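Local coordinates for sgbp-b (Bacteroides uniformis, PDB 7K44), which probably binds xyloglucan at the bacterial cell surface, as a surface glycan-binding protein of a polysaccharide utilization locus, at residues Asp277-Leu285 against Ser339-Trp347; Gly298-Asn308 against Arg353-Asn364. All blocks are in the same frame, centred on the assembly; numbering follows the deposited sequence. Where two conformers were deposited one is given.

Contact 1: residues Asp277-Leu285 against Ser339-Trp347; sequences DTPTSELAL and SELVDETTW
Thr280 points its side chain into the loop Ser339-Trp347, and its two branches do different work. OG1, set between the backbone N and the carbonyl carbon (chi1 58°), donates to Glu344 O at 2.7 Å, while CG2 lies 3.4 Å from Thr346 C, against the backbone between Thr346 and Trp347, and Val342 CG2 packs 4.0 Å from Thr280 CB. The backbone adds two bonds around it: Thr280 N reaches Thr345 O at 3.0 Å from above the carbonyl plane, and the backbone N of Trp347, which opens helix 347-352, donates to Thr278 O at 2.8 Å. Together they frame the single bridge between Pro279 and Thr346. A valine in place of Thr280 would probably leave Glu344 O without its hydroxyl donor. Farther along, Leu283 CD1 meets Trp347 CB at 3.9 Å, the two side chains crossing at about a right angle, and Leu285 CD2 touches Leu341 CD1. One water links Thr280 O to Ser339 N, another Ser281 N to Thr345 O. The loop is thus fastened to Thr278-Thr280, just ahead of strand 283-291, by three bonds accepted by the carbonyls of Thr278, Glu344 and Thr345, with no charged pair across the two segments.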
loop_
_atom_site.group_PDB
_atom_site.type_symbol
_atom_site.label_atom_id
_atom_site.label_comp_id
_atom_site.label_asym_id
_atom_site.label_seq_id
_atom_site.Cartn_x
_atom_site.Cartn_y
_atom_site.Cartn_z
ATOM N N ASP A 277 13.066 -17.293 -19.358
ATOM C CA ASP A 277 12.505 -18.564 -18.920
ATOM C C ASP A 277 11.573 -18.444 -17.716
ATOM O O ASP A 277 11.192 -19.471 -17.146
ATOM C CB ASP A 277 13.610 -19.601 -18.668
ATOM C CG ASP A 277 14.560 -19.198 -17.552
ATOM O OD1 ASP A 277 14.367 -18.121 -16.943
ATOM O OD2 ASP A 277 15.508 -19.966 -17.284
ATOM N N THR A 278 11.188 -17.231 -17.327
ATOM C CA THR A 278 10.329 -17.065 -16.161
ATOM C C THR A 278 8.993 -17.774 -16.373
ATOM O O THR A 278 8.333 -17.559 -17.402
ATOM C CB THR A 278 10.079 -15.577 -15.885
ATOM O OG1 THR A 278 11.328 -14.901 -15.720
ATOM C CG2 THR A 278 9.237 -15.396 -14.630
ATOM N N PRO A 279 8.556 -18.609 -15.432
ATOM C CA PRO A 279 7.216 -19.206 -15.533
ATOM C C PRO A 279 6.132 -18.137 -15.541
ATOM O O PRO A 279 6.150 -17.202 -14.736
ATOM C CB PRO A 279 7.118 -20.074 -14.269
ATOM C CG PRO A 279 8.534 -20.312 -13.862
ATOM C CD PRO A 279 9.290 -19.084 -14.251
ATOM N N THR A 280 5.158 -18.314 -16.439
ATOM C CA THR A 280 4.025 -17.396 -16.465
ATOM C C THR A 280 3.192 -17.500 -15.196
ATOM O O THR A 280 2.527 -16.527 -14.818
ATOM C CB THR A 280 3.171 -17.591 -17.728
ATOM O OG1 THR A 280 2.701 -18.939 -17.803
ATOM C CG2 THR A 280 3.977 -17.271 -18.992
ATOM N N SER A 281 3.248 -18.645 -14.507
ATOM C CA SER A 281 2.586 -18.790 -13.216
ATOM C C SER A 281 3.143 -17.848 -12.157
ATOM O O SER A 281 2.502 -17.655 -11.121
ATOM C CB SER A 281 2.762 -20.232 -12.719
ATOM O OG SER A 281 4.130 -20.476 -12.433
ATOM N N GLU A 282 4.330 -17.279 -12.372
ATOM C CA GLU A 282 4.949 -16.381 -11.409
ATOM C C GLU A 282 4.784 -14.914 -11.788
ATOM O O GLU A 282 5.352 -14.044 -11.122
ATOM C CB GLU A 282 6.427 -16.739 -11.227
ATOM C CG GLU A 282 6.618 -18.188 -10.746
ATOM C CD GLU A 282 8.077 -18.616 -10.619
ATOM O OE1 GLU A 282 8.983 -17.821 -10.952
ATOM O OE2 GLU A 282 8.315 -19.761 -10.176
ATOM N N LEU A 283 4.005 -14.618 -12.826
ATOM C CA LEU A 283 3.924 -13.264 -13.355
ATOM C C LEU A 283 2.494 -12.747 -13.285
ATOM O O LEU A 283 1.534 -13.517 -13.277
ATOM C CB LEU A 283 4.386 -13.233 -14.815
ATOM C CG LEU A 283 5.870 -13.519 -15.055
ATOM C CD1 LEU A 283 6.138 -13.717 -16.550
ATOM C CD2 LEU A 283 6.751 -12.432 -14.475
ATOM N N ALA A 284 2.359 -11.412 -13.273
ATOM C CA ALA A 284 1.059 -10.763 -13.305
ATOM C C ALA A 284 1.074 -9.655 -14.348
ATOM O O ALA A 284 2.103 -9.009 -14.570
ATOM C CB ALA A 284 0.676 -10.132 -11.958
ATOM N N LEU A 285 -0.075 -9.462 -14.993
ATOM C CA LEU A 285 -0.345 -8.220 -15.710
ATOM C C LEU A 285 -0.874 -7.215 -14.698
ATOM O O LEU A 285 -1.885 -7.467 -14.033
ATOM C CB LEU A 285 -1.360 -8.424 -16.830
ATOM C CG LEU A 285 -1.701 -7.127 -17.580
ATOM C CD1 LEU A 285 -0.535 -6.741 -18.458
ATOM C CD2 LEU A 285 -2.957 -7.322 -18.412
ATOM N N SER A 339 -1.063 -16.283 -15.752
ATOM C CA SER A 339 -1.553 -17.617 -16.076
ATOM C C SER A 339 -3.067 -17.667 -16.266
ATOM O O SER A 339 -3.564 -18.670 -16.786
ATOM C CB SER A 339 -1.084 -18.638 -15.027
ATOM O OG SER A 339 -1.651 -18.368 -13.760
ATOM N N GLU A 340 -3.809 -16.624 -15.861
ATOM C CA GLU A 340 -5.233 -16.542 -16.166
ATOM C C GLU A 340 -5.491 -15.949 -17.544
ATOM O O GLU A 340 -6.649 -15.876 -17.968
ATOM C CB GLU A 340 -5.971 -15.692 -15.125
ATOM C CG GLU A 340 -6.021 -16.266 -13.706
ATOM C CD GLU A 340 -7.007 -17.420 -13.537
ATOM O OE1 GLU A 340 -7.691 -17.799 -14.510
ATOM O OE2 GLU A 340 -7.107 -17.933 -12.400
ATOM N N LEU A 341 -4.441 -15.514 -18.235
ATOM C CA LEU A 341 -4.582 -14.815 -19.500
ATOM C C LEU A 341 -3.845 -15.463 -20.655
ATOM O O LEU A 341 -4.134 -15.130 -21.811
ATOM C CB LEU A 341 -4.062 -13.375 -19.380
ATOM C CG LEU A 341 -4.845 -12.448 -18.472
ATOM C CD1 LEU A 341 -4.016 -11.200 -18.153
ATOM C CD2 LEU A 341 -6.142 -12.091 -19.170
ATOM N N VAL A 342 -2.882 -16.345 -20.392
ATOM C CA VAL A 342 -2.020 -16.874 -21.440
ATOM C C VAL A 342 -1.953 -18.392 -21.334
ATOM O O VAL A 342 -1.987 -18.954 -20.236
ATOM C CB VAL A 342 -0.603 -16.253 -21.430
ATOM C CG1 VAL A 342 -0.683 -14.716 -21.357
ATOM C CG2 VAL A 342 0.251 -16.818 -20.285
ATOM N N ASP A 343 -1.867 -19.048 -22.499
ATOM C CA ASP A 343 -1.745 -20.506 -22.563
ATOM C C ASP A 343 -0.318 -20.969 -22.315
ATOM O O ASP A 343 -0.107 -22.106 -21.872
ATOM C CB ASP A 343 -2.130 -20.997 -23.961
ATOM C CG ASP A 343 -3.627 -21.133 -24.150
ATOM O OD1 ASP A 343 -4.318 -21.546 -23.196
ATOM O OD2 ASP A 343 -4.109 -20.840 -25.267
ATOM N N GLU A 344 0.656 -20.114 -22.601
ATOM C CA GLU A 344 2.064 -20.479 -22.574
ATOM C C GLU A 344 2.560 -20.626 -21.135
ATOM O O GLU A 344 2.066 -19.971 -20.209
ATOM C CB GLU A 344 2.877 -19.399 -23.299
ATOM C CG GLU A 344 2.679 -19.352 -24.829
ATOM C CD GLU A 344 1.381 -18.682 -25.269
ATOM O OE1 GLU A 344 0.771 -17.968 -24.453
ATOM O OE2 GLU A 344 0.974 -18.863 -26.442
ATOM N N THR A 345 3.542 -21.522 -20.944
ATOM C CA THR A 345 4.065 -21.789 -19.609
ATOM C C THR A 345 5.264 -20.936 -19.228
ATOM O O THR A 345 5.570 -20.835 -18.033
ATOM C CB THR A 345 4.457 -23.268 -19.441
ATOM O OG1 THR A 345 5.382 -23.649 -20.470
ATOM C CG2 THR A 345 3.227 -24.157 -19.498
ATOM N N THR A 346 5.973 -20.361 -20.192
ATOM C CA THR A 346 7.082 -19.472 -19.900
ATOM C C THR A 346 6.851 -18.136 -20.582
ATOM O O THR A 346 6.147 -18.045 -21.593
ATOM C CB THR A 346 8.445 -20.023 -20.327
ATOM O OG1 THR A 346 8.515 -20.094 -21.753
ATOM C CG2 THR A 346 8.687 -21.407 -19.719
ATOM N N TRP A 347 7.451 -17.101 -19.997
ATOM C CA TRP A 347 7.344 -15.755 -20.551
ATOM C C TRP A 347 7.844 -15.721 -21.991
ATOM O O TRP A 347 7.188 -15.159 -22.881
ATOM C CB TRP A 347 8.145 -14.808 -19.657
ATOM C CG TRP A 347 8.344 -13.440 -20.215
ATOM C CD1 TRP A 347 9.531 -12.857 -20.522
ATOM C CD2 TRP A 347 7.328 -12.480 -20.524
ATOM N NE1 TRP A 347 9.327 -11.595 -21.006
ATOM C CE2 TRP A 347 7.980 -11.341 -21.024
ATOM C CE3 TRP A 347 5.933 -12.476 -20.427
ATOM C CZ2 TRP A 347 7.288 -10.202 -21.430
ATOM C CZ3 TRP A 347 5.246 -11.352 -20.833
ATOM C CH2 TRP A 347 5.922 -10.230 -21.334
HETATM O O HOH W 1 0.261 -16.177 -13.112
HETATM O O HOH W 2 3.981 -21.275 -15.753
#

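Contact 2: residues Gly298-Asn308 against Arg353-Asn364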
loop_
_atom_site.group_PDB
_atom_site.type_symbol
_atom_site.label_atom_id
_atom_site.label_comp_id
_atom_site.label_asym_id
_atom_site.label_seq_id
_atom_site.Cartn_x
_atom_site.Cartn_y
_atom_site.Cartn_z
ATOM N N GLY A 298 -23.266 -5.621 -11.898
ATOM C CA GLY A 298 -23.633 -5.781 -13.286
ATOM C C GLY A 298 -22.451 -5.603 -14.223
ATOM O O GLY A 298 -22.014 -6.539 -14.899
ATOM N N PRO A 299 -21.919 -4.385 -14.285
ATOM C CA PRO A 299 -20.816 -4.110 -15.220
ATOM C C PRO A 299 -19.560 -4.907 -14.892
ATOM O O PRO A 299 -19.133 -4.987 -13.738
ATOM C CB PRO A 299 -20.589 -2.605 -15.058
ATOM C CG PRO A 299 -21.937 -2.078 -14.629
ATOM C CD PRO A 299 -22.481 -3.152 -13.714
ATOM N N VAL A 300 -18.958 -5.485 -15.931
ATOM C CA VAL A 300 -17.795 -6.349 -15.786
ATOM C C VAL A 300 -16.822 -6.085 -16.923
ATOM O O VAL A 300 -17.218 -5.689 -18.024
ATOM C CB VAL A 300 -18.174 -7.844 -15.764
ATOM C CG1 VAL A 300 -18.853 -8.210 -14.432
ATOM C CG2 VAL A 300 -19.078 -8.213 -16.940
ATOM N N PHE A 301 -15.542 -6.331 -16.656
ATOM C CA PHE A 301 -14.513 -6.288 -17.678
ATOM C C PHE A 301 -14.064 -7.693 -18.026
ATOM O O PHE A 301 -13.992 -8.578 -17.170
ATOM C CB PHE A 301 -13.266 -5.554 -17.192
ATOM C CG PHE A 301 -13.372 -4.079 -17.257
ATOM C CD1 PHE A 301 -13.918 -3.374 -16.202
ATOM C CD2 PHE A 301 -12.950 -3.393 -18.384
ATOM C CE1 PHE A 301 -14.032 -1.990 -16.260
ATOM C CE2 PHE A 301 -13.054 -2.014 -18.437
ATOM C CZ PHE A 301 -13.596 -1.320 -17.380
ATOM N N ARG A 302 -13.719 -7.881 -19.283
ATOM C CA ARG A 302 -12.864 -8.987 -19.652
ATOM C C ARG A 302 -11.556 -8.444 -20.204
ATOM O O ARG A 302 -11.484 -7.310 -20.705
ATOM C CB ARG A 302 -13.531 -9.945 -20.637
ATOM C CG ARG A 302 -13.486 -9.494 -22.054
ATOM C CD ARG A 302 -13.864 -10.660 -22.947
ATOM N NE ARG A 302 -14.190 -10.211 -24.288
ATOM C CZ ARG A 302 -14.054 -10.950 -25.385
ATOM N NH1 ARG A 302 -13.581 -12.193 -25.312
ATOM N NH2 ARG A 302 -14.379 -10.437 -26.559
ATOM N N ILE A 303 -10.515 -9.250 -20.071
ATOM C CA ILE A 303 -9.175 -8.916 -20.521
ATOM C C ILE A 303 -8.657 -10.090 -21.331
ATOM O O ILE A 303 -8.850 -11.248 -20.949
ATOM C CB ILE A 303 -8.259 -8.624 -19.315
ATOM C CG1 ILE A 303 -8.854 -7.485 -18.474
ATOM C CG2 ILE A 303 -6.832 -8.346 -19.772
ATOM C CD1 ILE A 303 -7.908 -6.828 -17.525
ATOM N N TYR A 304 -8.033 -9.814 -22.469
ATOM C CA TYR A 304 -7.390 -10.878 -23.225
ATOM C C TYR A 304 -6.186 -10.313 -23.972
ATOM O O TYR A 304 -6.151 -9.126 -24.326
ATOM C CB TYR A 304 -8.381 -11.645 -24.133
ATOM C CG TYR A 304 -9.016 -10.828 -25.227
ATOM C CD1 TYR A 304 -10.196 -10.128 -25.003
ATOM C CD2 TYR A 304 -8.439 -10.772 -26.481
ATOM C CE1 TYR A 304 -10.775 -9.366 -26.031
ATOM C CE2 TYR A 304 -9.004 -10.015 -27.502
ATOM C CZ TYR A 304 -10.168 -9.325 -27.266
ATOM O OH TYR A 304 -10.712 -8.575 -28.281
ATOM N N LEU A 305 -5.182 -11.167 -24.177
ATOM C CA LEU A 305 -3.894 -10.766 -24.721
ATOM C C LEU A 305 -3.613 -11.508 -26.021
ATOM O O LEU A 305 -3.904 -12.707 -26.143
ATOM C CB LEU A 305 -2.762 -11.055 -23.737
ATOM C CG LEU A 305 -2.979 -10.530 -22.320
ATOM C CD1 LEU A 305 -1.774 -10.854 -21.448
ATOM C CD2 LEU A 305 -3.186 -9.029 -22.367
ATOM N N LYS A 306 -3.032 -10.782 -26.975
ATOM C CA LYS A 306 -2.631 -11.327 -28.278
ATOM C C LYS A 306 -3.775 -12.048 -28.986
ATOM O O LYS A 306 -3.565 -13.014 -29.727
ATOM C CB LYS A 306 -1.361 -12.181 -28.168
ATOM C CG LYS A 306 -0.126 -11.355 -27.844
ATOM C CD LYS A 306 1.152 -12.181 -27.865
ATOM C CE LYS A 306 2.375 -11.302 -27.728
ATOM N NZ LYS A 306 3.619 -12.051 -28.073
ATOM N N GLY A 307 -4.996 -11.553 -28.790
ATOM C CA GLY A 307 -6.143 -12.102 -29.488
ATOM C C GLY A 307 -6.634 -13.422 -28.959
ATOM O O GLY A 307 -7.521 -14.019 -29.572
ATOM N N ASN A 308 -6.100 -13.890 -27.827
ATOM C CA ASN A 308 -6.447 -15.211 -27.301
ATOM C C ASN A 308 -7.689 -15.082 -26.419
ATOM O O ASN A 308 -7.644 -15.150 -25.188
ATOM C CB ASN A 308 -5.258 -15.821 -26.567
ATOM C CG ASN A 308 -5.465 -17.283 -26.244
ATOM O OD1 ASN A 308 -6.540 -17.826 -26.483
ATOM N ND2 ASN A 308 -4.438 -17.928 -25.695
ATOM N N ARG A 353 4.586 -15.873 -29.194
ATOM C CA ARG A 353 3.256 -15.985 -29.777
ATOM C C ARG A 353 2.973 -14.798 -30.695
ATOM O O ARG A 353 3.332 -13.654 -30.398
ATOM C CB ARG A 353 2.202 -16.069 -28.675
ATOM C CG ARG A 353 0.794 -16.225 -29.198
ATOM C CD ARG A 353 -0.235 -16.197 -28.088
ATOM N NE ARG A 353 -1.559 -16.524 -28.602
ATOM C CZ ARG A 353 -2.141 -17.714 -28.482
ATOM N NH1 ARG A 353 -1.531 -18.708 -27.842
ATOM N NH2 ARG A 353 -3.346 -17.904 -28.993
ATOM N N ASP A 354 2.355 -15.084 -31.837
ATOM C CA ASP A 354 2.046 -14.023 -32.781
ATOM C C ASP A 354 1.062 -13.029 -32.170
ATOM O O ASP A 354 0.267 -13.355 -31.281
ATOM C CB ASP A 354 1.479 -14.611 -34.072
ATOM C CG ASP A 354 2.535 -15.328 -34.901
ATOM O OD1 ASP A 354 3.742 -15.085 -34.678
ATOM O OD2 ASP A 354 2.156 -16.122 -35.785
ATOM N N GLY A 355 1.151 -11.791 -32.639
ATOM C CA GLY A 355 0.259 -10.726 -32.224
ATOM C C GLY A 355 0.867 -9.849 -31.141
ATOM O O GLY A 355 1.937 -10.120 -30.592
ATOM N N ASP A 356 0.161 -8.756 -30.837
ATOM C CA ASP A 356 0.637 -7.824 -29.821
ATOM C C ASP A 356 -0.460 -7.203 -28.968
ATOM O O ASP A 356 -0.144 -6.376 -28.101
ATOM C CB ASP A 356 1.482 -6.702 -30.459
ATOM C CG ASP A 356 0.702 -5.883 -31.481
ATOM O OD1 ASP A 356 -0.533 -5.748 -31.348
ATOM O OD2 ASP A 356 1.317 -5.382 -32.448
ATOM N N GLU A 357 -1.719 -7.577 -29.162
ATOM C CA GLU A 357 -2.815 -6.818 -28.574
ATOM C C GLU A 357 -2.916 -7.023 -27.059
ATOM O O GLU A 357 -2.643 -8.102 -26.518
ATOM C CB GLU A 357 -4.139 -7.207 -29.223
ATOM C CG GLU A 357 -5.320 -6.331 -28.800
ATOM C CD GLU A 357 -6.579 -6.673 -29.564
ATOM O OE1 GLU A 357 -7.080 -7.806 -29.431
ATOM O OE2 GLU A 357 -7.064 -5.810 -30.329
ATOM N N LEU A 358 -3.327 -5.960 -26.383
ATOM C CA LEU A 358 -3.758 -5.983 -24.986
ATOM C C LEU A 358 -5.162 -5.395 -25.015
ATOM O O LEU A 358 -5.339 -4.238 -25.410
ATOM C CB LEU A 358 -2.802 -5.140 -24.145
ATOM C CG LEU A 358 -2.896 -5.203 -22.618
ATOM C CD1 LEU A 358 -1.619 -4.661 -21.981
ATOM C CD2 LEU A 358 -4.089 -4.437 -22.114
ATOM N N ALA A 359 -6.168 -6.196 -24.672
ATOM C CA ALA A 359 -7.563 -5.784 -24.794
ATOM C C ALA A 359 -8.303 -5.828 -23.460
ATOM O O ALA A 359 -8.185 -6.796 -22.699
ATOM C CB ALA A 359 -8.317 -6.641 -25.815
ATOM N N LEU A 360 -9.102 -4.786 -23.209
ATOM C CA LEU A 360 -10.031 -4.710 -22.089
ATOM C C LEU A 360 -11.398 -4.340 -22.640
ATOM O O LEU A 360 -11.504 -3.415 -23.451
ATOM C CB LEU A 360 -9.620 -3.646 -21.063
ATOM C CG LEU A 360 -8.268 -3.771 -20.365
ATOM C CD1 LEU A 360 -7.190 -3.094 -21.196
ATOM C CD2 LEU A 360 -8.359 -3.118 -18.997
ATOM N N GLN A 361 -12.443 -5.051 -22.221
ATOM C CA GLN A 361 -13.788 -4.759 -22.707
ATOM C C GLN A 361 -14.784 -4.767 -21.564
ATOM O O GLN A 361 -14.811 -5.712 -20.765
ATOM C CB GLN A 361 -14.237 -5.757 -23.769
ATOM C CG GLN A 361 -13.258 -5.895 -24.898
ATOM C CD GLN A 361 -13.744 -6.832 -25.980
ATOM O OE1 GLN A 361 -14.652 -7.632 -25.759
ATOM N NE2 GLN A 361 -13.155 -6.722 -27.174
ATOM N N MET A 362 -15.600 -3.717 -21.487
ATOM C CA MET A 362 -16.600 -3.572 -20.435
ATOM C C MET A 362 -17.992 -3.800 -21.009
ATOM O O MET A 362 -18.328 -3.257 -22.069
ATOM C CB MET A 362 -16.520 -2.189 -19.793
ATOM C CG MET A 362 -17.387 -2.081 -18.543
ATOM S SD MET A 362 -17.250 -0.446 -17.787
ATOM C CE MET A 362 -17.507 -0.830 -16.062
ATOM N N THR A 363 -18.786 -4.610 -20.314
ATOM C CA THR A 363 -20.165 -4.920 -20.673
ATOM C C THR A 363 -21.011 -4.884 -19.406
ATOM O O THR A 363 -20.488 -4.784 -18.295
ATOM C CB THR A 363 -20.285 -6.299 -21.345
ATOM O OG1 THR A 363 -19.815 -7.321 -20.448
ATOM C CG2 THR A 363 -19.483 -6.357 -22.654
ATOM N N ASN A 364 -22.333 -4.961 -19.569
ATOM C CA ASN A 364 -23.256 -5.073 -18.435
ATOM C C ASN A 364 -24.284 -6.151 -18.747
ATOM O O ASN A 364 -25.430 -5.847 -19.103
ATOM C CB ASN A 364 -23.914 -3.733 -18.103
ATOM C CG ASN A 364 -24.866 -3.826 -16.923
ATOM O OD1 ASN A 364 -24.783 -4.754 -16.119
ATOM N ND2 ASN A 364 -25.788 -2.879 -16.832
HETATM O O HOH W 3 -17.113 -7.775 -20.221
HETATM O O HOH W 4 -5.777 -9.197 -27.270
HETATM O O HOH W 5 -9.352 -8.636 -30.553
HETATM O O HOH W 6 -1.870 -15.033 -30.908
#
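Arg302 and Gln361 run side by side, pointing the same way, and the guanidinium grips the amide side-on: NE and NH2 of Arg302 both donate to Gln361 OE1, at 3.0 and 2.9 Å. The two planes stand 69° apart; OE1 lies near the guanidinium plane, and both nitrogens approach from one face of the amide, above its carbonyl plane. Glu309 forms a salt bridge with the same NH2, and Gln361 NE2 hydrogen-bonds Gln262. Tyr304 CG sits between the backbone N and the carbonyl carbon (chi1 64°), which lays the ring face over Ala359 CB, 3.7 Å from the centroid; Tyr304 CE1 lies over the centre of the Arg302 guanidinium. Arg302, Tyr304, Ala359 and Gln361 lie on one face of antiparallel strands 300-305 and 357-364, neighbours in a five-stranded sheet of the xyloglucan-binding domain. On the other face Met362 CB sits over the Phe301 ring, 4.0 Å from its centroid, with SD oblique to it in a Met-aromatic contact. Ile303 and Leu360 lie alongside each other there. Within the type I' turn Leu305-Asn308, the extended Lys306 chain carries NZ to Arg353 O at 2.8 Å. Asn308 ND2, hydrogen-bonded to Asp343, lies over the Arg353 guanidinium, itself salt-bridged to Glu344.

Overall arrangement
Both contacts lie within the xyloglucan-binding domain, but they join different elements. Contact 2 pairs two neighbouring strands of one sheet through a regular ladder, with an apolar face turned toward strand 371-384 and a polar, aromatic face opposite. Contact 1 instead fastens an irregular loop to the residues just before strand 283-291, which belongs to another sheet, by two backbone bonds, a threonine hydroxyl and waters; each contact mixes buried and exposed residues. Their segments alternate along the chain and meet directly: Glu344 forms a salt bridge with Arg353, Asp343 probably hydrogen-bonds Asn308, and Leu341 packs on Ile303 and Leu305. One ion pair, one probable polar bond and leucine packing thus connect the two.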